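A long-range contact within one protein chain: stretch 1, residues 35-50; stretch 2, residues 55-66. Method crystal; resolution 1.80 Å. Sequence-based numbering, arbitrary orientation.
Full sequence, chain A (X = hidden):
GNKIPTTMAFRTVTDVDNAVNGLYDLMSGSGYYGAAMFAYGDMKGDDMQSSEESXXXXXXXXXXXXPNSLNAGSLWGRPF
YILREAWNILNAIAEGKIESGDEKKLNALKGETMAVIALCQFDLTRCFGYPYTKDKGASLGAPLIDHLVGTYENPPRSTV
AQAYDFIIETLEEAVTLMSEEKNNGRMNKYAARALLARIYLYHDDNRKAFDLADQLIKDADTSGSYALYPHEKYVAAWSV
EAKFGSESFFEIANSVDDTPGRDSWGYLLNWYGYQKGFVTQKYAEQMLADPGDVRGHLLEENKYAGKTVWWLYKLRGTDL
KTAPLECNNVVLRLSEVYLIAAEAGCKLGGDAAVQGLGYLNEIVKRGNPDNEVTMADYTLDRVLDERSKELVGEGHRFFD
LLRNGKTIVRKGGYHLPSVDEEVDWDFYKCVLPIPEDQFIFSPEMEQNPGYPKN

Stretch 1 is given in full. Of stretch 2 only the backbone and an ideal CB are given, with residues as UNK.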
# COMPACT_ATOMS: atom_id res chain seq x y z
N ALA A 35 -1.75 -10.48 0.95
CA ALA A 35 -3.19 -10.24 1.09
C ALA A 35 -3.55 -9.20 2.16
O ALA A 35 -4.30 -8.26 1.89
CB ALA A 35 -3.92 -11.57 1.41
N ALA A 36 -3.07 -9.38 3.39
CA ALA A 36 -3.59 -8.60 4.54
C ALA A 36 -3.53 -7.08 4.36
O ALA A 36 -4.45 -6.39 4.77
CB ALA A 36 -2.94 -9.00 5.86
N MSE A 37 -2.44 -6.57 3.79
CA MSE A 37 -2.27 -5.09 3.65
C MSE A 37 -3.41 -4.51 2.79
O MSE A 37 -3.91 -3.41 3.06
CB MSE A 37 -0.93 -4.73 3.01
CG MSE A 37 0.16 -4.17 3.87
SE MSE A 37 -0.22 -2.99 5.33
CE MSE A 37 -1.74 -2.01 4.77
N PHE A 38 -3.84 -5.27 1.80
CA PHE A 38 -4.84 -4.83 0.86
C PHE A 38 -6.20 -4.95 1.47
O PHE A 38 -7.02 -4.06 1.31
CB PHE A 38 -4.72 -5.61 -0.45
CG PHE A 38 -3.35 -5.49 -1.06
CD1 PHE A 38 -2.95 -4.30 -1.66
CD2 PHE A 38 -2.45 -6.53 -1.02
CE1 PHE A 38 -1.69 -4.16 -2.18
CE2 PHE A 38 -1.19 -6.41 -1.55
CZ PHE A 38 -0.80 -5.23 -2.13
N ALA A 39 -6.45 -6.04 2.19
CA ALA A 39 -7.69 -6.18 2.94
C ALA A 39 -7.87 -4.97 3.84
O ALA A 39 -8.96 -4.40 3.96
CB ALA A 39 -7.69 -7.46 3.74
N TYR A 40 -6.78 -4.58 4.48
CA TYR A 40 -6.81 -3.51 5.46
C TYR A 40 -7.14 -2.17 4.80
O TYR A 40 -8.08 -1.48 5.19
CB TYR A 40 -5.44 -3.46 6.17
CG TYR A 40 -5.42 -2.61 7.41
CD1 TYR A 40 -5.25 -1.24 7.34
CD2 TYR A 40 -5.58 -3.19 8.67
CE1 TYR A 40 -5.24 -0.44 8.49
CE2 TYR A 40 -5.57 -2.40 9.82
CZ TYR A 40 -5.40 -1.03 9.72
OH TYR A 40 -5.41 -0.26 10.87
N GLY A 41 -6.39 -1.85 3.75
CA GLY A 41 -6.59 -0.59 3.03
C GLY A 41 -7.90 -0.42 2.26
O GLY A 41 -8.39 0.69 2.11
N ASP A 42 -8.43 -1.52 1.72
CA ASP A 42 -9.66 -1.46 0.93
C ASP A 42 -10.92 -1.71 1.76
O ASP A 42 -11.92 -1.00 1.62
CB ASP A 42 -9.60 -2.48 -0.20
CG ASP A 42 -8.68 -2.03 -1.33
OD1 ASP A 42 -9.05 -1.08 -2.01
OD2 ASP A 42 -7.60 -2.65 -1.53
N MSE A 43 -10.89 -2.73 2.64
CA MSE A 43 -12.10 -3.12 3.34
C MSE A 43 -12.54 -2.08 4.37
O MSE A 43 -13.71 -2.03 4.73
CB MSE A 43 -11.96 -4.49 4.01
CG MSE A 43 -11.76 -5.63 2.95
SE MSE A 43 -13.37 -5.99 1.94
CE MSE A 43 -12.51 -6.63 0.35
N LYS A 44 -11.61 -1.23 4.80
CA LYS A 44 -11.89 -0.16 5.76
C LYS A 44 -12.35 1.16 5.12
O LYS A 44 -12.74 2.12 5.81
CB LYS A 44 -10.64 0.05 6.64
CG LYS A 44 -10.32 -1.15 7.49
CD LYS A 44 -9.09 -1.01 8.39
CE LYS A 44 -9.01 -2.16 9.40
NZ LYS A 44 -10.10 -2.06 10.40
N GLY A 45 -12.25 1.22 3.80
CA GLY A 45 -12.77 2.36 3.04
C GLY A 45 -14.27 2.25 2.73
O GLY A 45 -15.01 1.49 3.38
N ASP A 46 -14.69 3.01 1.73
CA ASP A 46 -16.09 3.03 1.28
C ASP A 46 -16.32 2.34 -0.06
O ASP A 46 -17.47 2.28 -0.56
CB ASP A 46 -16.59 4.49 1.22
CG ASP A 46 -15.78 5.34 0.27
OD1 ASP A 46 -14.73 4.87 -0.20
OD2 ASP A 46 -16.20 6.48 0.00
N ASP A 47 -15.25 1.82 -0.67
CA ASP A 47 -15.34 1.28 -2.05
C ASP A 47 -15.33 -0.23 -2.17
O ASP A 47 -15.72 -0.77 -3.22
CB ASP A 47 -14.20 1.83 -2.90
CG ASP A 47 -14.37 3.32 -3.22
OD1 ASP A 47 -15.53 3.75 -3.37
OD2 ASP A 47 -13.33 4.02 -3.32
N MSE A 48 -14.89 -0.91 -1.11
CA MSE A 48 -14.98 -2.37 -1.02
C MSE A 48 -15.54 -2.77 0.32
O MSE A 48 -15.39 -2.04 1.30
CB MSE A 48 -13.62 -3.01 -1.20
CG MSE A 48 -12.96 -2.72 -2.54
SE MSE A 48 -11.60 -3.98 -3.10
CE MSE A 48 -12.74 -5.40 -3.72
N GLN A 49 -16.21 -3.92 0.34
CA GLN A 49 -16.78 -4.45 1.56
C GLN A 49 -16.63 -5.96 1.60
O GLN A 49 -16.41 -6.63 0.57
CB GLN A 49 -18.26 -4.04 1.67
CG GLN A 49 -19.14 -4.68 0.60
CD GLN A 49 -20.60 -4.56 0.92
OE1 GLN A 49 -21.23 -3.54 0.66
NE2 GLN A 49 -21.15 -5.63 1.47
N SER A 50 -16.76 -6.50 2.80
CA SER A 50 -16.83 -7.93 2.99
C SER A 50 -18.13 -8.56 2.47
O SER A 50 -19.18 -7.92 2.40
CB SER A 50 -16.72 -8.24 4.51
OG SER A 50 -16.67 -9.63 4.75
N UNK A 55 -12.98 -14.30 7.84
CA UNK A 55 -11.59 -14.06 7.54
C UNK A 55 -11.17 -12.60 7.61
O UNK A 55 -11.89 -11.74 8.15
CB UNK A 55 -11.28 -14.61 6.15
N UNK A 56 -10.01 -12.32 7.05
CA UNK A 56 -9.35 -11.01 7.23
C UNK A 56 -10.11 -9.87 6.56
O UNK A 56 -10.16 -8.75 7.08
CB UNK A 56 -7.93 -11.06 6.67
N UNK A 57 -10.74 -10.13 5.42
CA UNK A 57 -11.57 -9.10 4.79
C UNK A 57 -12.71 -8.70 5.75
O UNK A 57 -13.00 -7.52 5.93
CB UNK A 57 -12.13 -9.60 3.46
N UNK A 58 -13.32 -9.70 6.37
CA UNK A 58 -14.47 -9.49 7.23
C UNK A 58 -14.11 -8.71 8.52
O UNK A 58 -14.76 -7.71 8.83
CB UNK A 58 -15.09 -10.84 7.59
N UNK A 59 -13.07 -9.15 9.21
CA UNK A 59 -12.65 -8.53 10.46
C UNK A 59 -12.12 -7.12 10.17
O UNK A 59 -12.43 -6.21 10.91
CB UNK A 59 -11.59 -9.38 11.16
N UNK A 60 -11.39 -6.91 9.07
CA UNK A 60 -11.02 -5.52 8.70
C UNK A 60 -12.25 -4.65 8.42
O UNK A 60 -12.38 -3.53 8.94
CB UNK A 60 -10.11 -5.53 7.47
N UNK A 61 -13.16 -5.16 7.60
CA UNK A 61 -14.38 -4.40 7.28
C UNK A 61 -15.17 -4.03 8.52
O UNK A 61 -15.68 -2.91 8.65
CB UNK A 61 -15.27 -5.20 6.33
N UNK A 62 -15.28 -4.99 9.44
CA UNK A 62 -16.06 -4.82 10.67
C UNK A 62 -15.25 -4.17 11.80
O UNK A 62 -15.75 -4.04 12.92
CB UNK A 62 -16.59 -6.18 11.14
N UNK A 63 -14.01 -3.74 11.53
CA UNK A 63 -13.10 -3.24 12.60
C UNK A 63 -13.14 -4.14 13.85
O UNK A 63 -13.10 -3.66 14.97
CB UNK A 63 -13.48 -1.81 12.99
N UNK A 64 -13.17 -5.45 13.62
CA UNK A 64 -13.22 -6.44 14.69
C UNK A 64 -11.79 -6.84 15.04
O UNK A 64 -11.25 -7.79 14.47
CB UNK A 64 -14.05 -7.66 14.28
N UNK A 65 -11.18 -6.06 15.92
CA UNK A 65 -9.78 -6.24 16.32
C UNK A 65 -9.67 -6.13 17.83
O UNK A 65 -10.27 -5.25 18.44
CB UNK A 65 -8.87 -5.21 15.64
N UNK A 66 -8.85 -6.99 18.44
CA UNK A 66 -8.59 -6.84 19.87
C UNK A 66 -7.17 -7.26 20.26
O UNK A 66 -6.48 -7.94 19.50
CB UNK A 66 -9.61 -7.66 20.67

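Position 55 precedes the helix at 56-61, with phi/psi of 120/-165. Positive phi favours glycine, and nothing of stretch 1 lies within 5.5 Å of an ideal CB; the residue is Gly55, at the N-cap.

At 56 CA-to-CB points toward stretch 1, and the ideal CB lies 4.6 Å from Ala39 CB. The small alanines there offer an apolar surface and no polar side-chain partner, so valine, isoleucine, leucine or alanine would suit. It is Val56, whose CG1 packs 4.0 Å from Ala39 CB.

At 57 the bond points sideways, with the ideal CB 4.0 Å from Met43 CG. A modest apolar residue such as alanine, cysteine or valine is plausible. Cys57 (chi1 m) sets SG 3.8 Å from Met43 CE and 4.2 Å from Ala39 CB.

At 58 CB points away overall, yet its ideal position is 3.5 Å from Ser50 OG. A polar side chain able to reach that hydroxyl would fit, among them asparagine, serine or aspartate. In Asn58, ND2 donates a hydrogen bond to Ser50 OG at 3.1 Å.

Position 59 points away, leaving the choice wide; it is Thr59.

At 60 the bond points toward stretch 1, and space is limited: the ideal CB is 3.9 Å from Ala39 O and 4.0 Å from Lys44 CE. Alanine, serine or cysteine would be reasonable. Cys60 places SG 4.1 Å from Tyr40 CD2, oblique to that ring, while its backbone O accepts a hydrogen bond from Lys44 NZ at 3.1 Å.

At 61 the bond runs sideways, with the ideal CB 3.8 Å from Ser50 CB. A long or flat side chain could lie along the strand at 48-50. Tyr61 (chi1 t) does so: Ser50 N sits over one ring face, Met43 O lies at the edge 3.5 Å from CD1, and CE1 approaches Gln49 CB at 3.3 Å.

Position 62 points away, so it is little constrained; it is the selenomethionine Met62.

At 63 phi/psi is 44/41, which glycine or asparagine adopts readily, but the ideal CB is 4.3 Å from Lys44 NZ, inviting an acidic, polar or aromatic group. Phe63 presents a ring face, its centroid 3.3 Å from Lys44 NZ, a cation-pi contact.

Position 64 points away from stretch 1, which sets no preference there; it is Asn64.

At 65 the bond points toward stretch 1, but its ideal CB has no neighbour within 5.5 Å; a longer acceptor could reach the ammonium. His65 NE2 accepts a hydrogen bond from Lys44 NZ at 2.9 Å.

Position 66 is out of reach, so any side chain would do; it is Arg66.

Stretch 2 (55-66) GVCNTCYMFNHR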
# COMPACT_ATOMS: atom_id res chain seq x y z
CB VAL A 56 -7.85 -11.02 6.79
CG1 VAL A 56 -7.73 -11.17 5.28
CG2 VAL A 56 -7.13 -9.77 7.28
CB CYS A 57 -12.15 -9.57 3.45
SG CYS A 57 -10.91 -9.61 2.10
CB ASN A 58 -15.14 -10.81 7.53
CG ASN A 58 -16.43 -10.64 8.29
OD1 ASN A 58 -16.43 -10.54 9.49
ND2 ASN A 58 -17.53 -10.61 7.58
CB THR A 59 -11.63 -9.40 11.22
OG1 THR A 59 -10.45 -9.61 10.42
CG2 THR A 59 -12.28 -10.79 11.60
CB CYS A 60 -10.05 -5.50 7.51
SG CYS A 60 -8.38 -6.09 7.93
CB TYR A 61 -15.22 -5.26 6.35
CG TYR A 61 -16.60 -4.75 6.04
CD1 TYR A 61 -16.77 -3.67 5.19
CD2 TYR A 61 -17.72 -5.41 6.50
CE1 TYR A 61 -18.07 -3.21 4.87
CE2 TYR A 61 -19.00 -4.98 6.18
CZ TYR A 61 -19.17 -3.88 5.37
OH TYR A 61 -20.43 -3.46 5.08
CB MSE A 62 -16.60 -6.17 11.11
CG MSE A 62 -17.57 -6.82 10.12
SE MSE A 62 -19.17 -5.80 9.81
CE MSE A 62 -20.05 -5.90 11.58
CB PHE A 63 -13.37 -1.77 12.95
CG PHE A 63 -12.99 -0.81 11.84
CD1 PHE A 63 -13.73 -0.77 10.65
CD2 PHE A 63 -11.88 0.04 11.97
CE1 PHE A 63 -13.35 0.10 9.58
CE2 PHE A 63 -11.51 0.93 10.93
CZ PHE A 63 -12.24 0.96 9.73
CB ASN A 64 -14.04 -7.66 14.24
CG ASN A 64 -14.06 -8.77 15.27
OD1 ASN A 64 -13.62 -8.57 16.40
ND2 ASN A 64 -14.52 -9.95 14.88
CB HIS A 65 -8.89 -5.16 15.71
CG HIS A 65 -9.09 -4.95 14.26
ND1 HIS A 65 -8.72 -5.89 13.32
CD2 HIS A 65 -9.58 -3.89 13.56
CE1 HIS A 65 -9.02 -5.44 12.11
NE2 HIS A 65 -9.54 -4.23 12.23
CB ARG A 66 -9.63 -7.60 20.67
CG ARG A 66 -9.73 -9.04 20.33
CD ARG A 66 -10.92 -9.70 21.04
NE ARG A 66 -10.60 -11.08 21.34
CZ ARG A 66 -10.80 -12.12 20.53
NH1 ARG A 66 -11.37 -11.96 19.34
NH2 ARG A 66 -10.44 -13.33 20.93
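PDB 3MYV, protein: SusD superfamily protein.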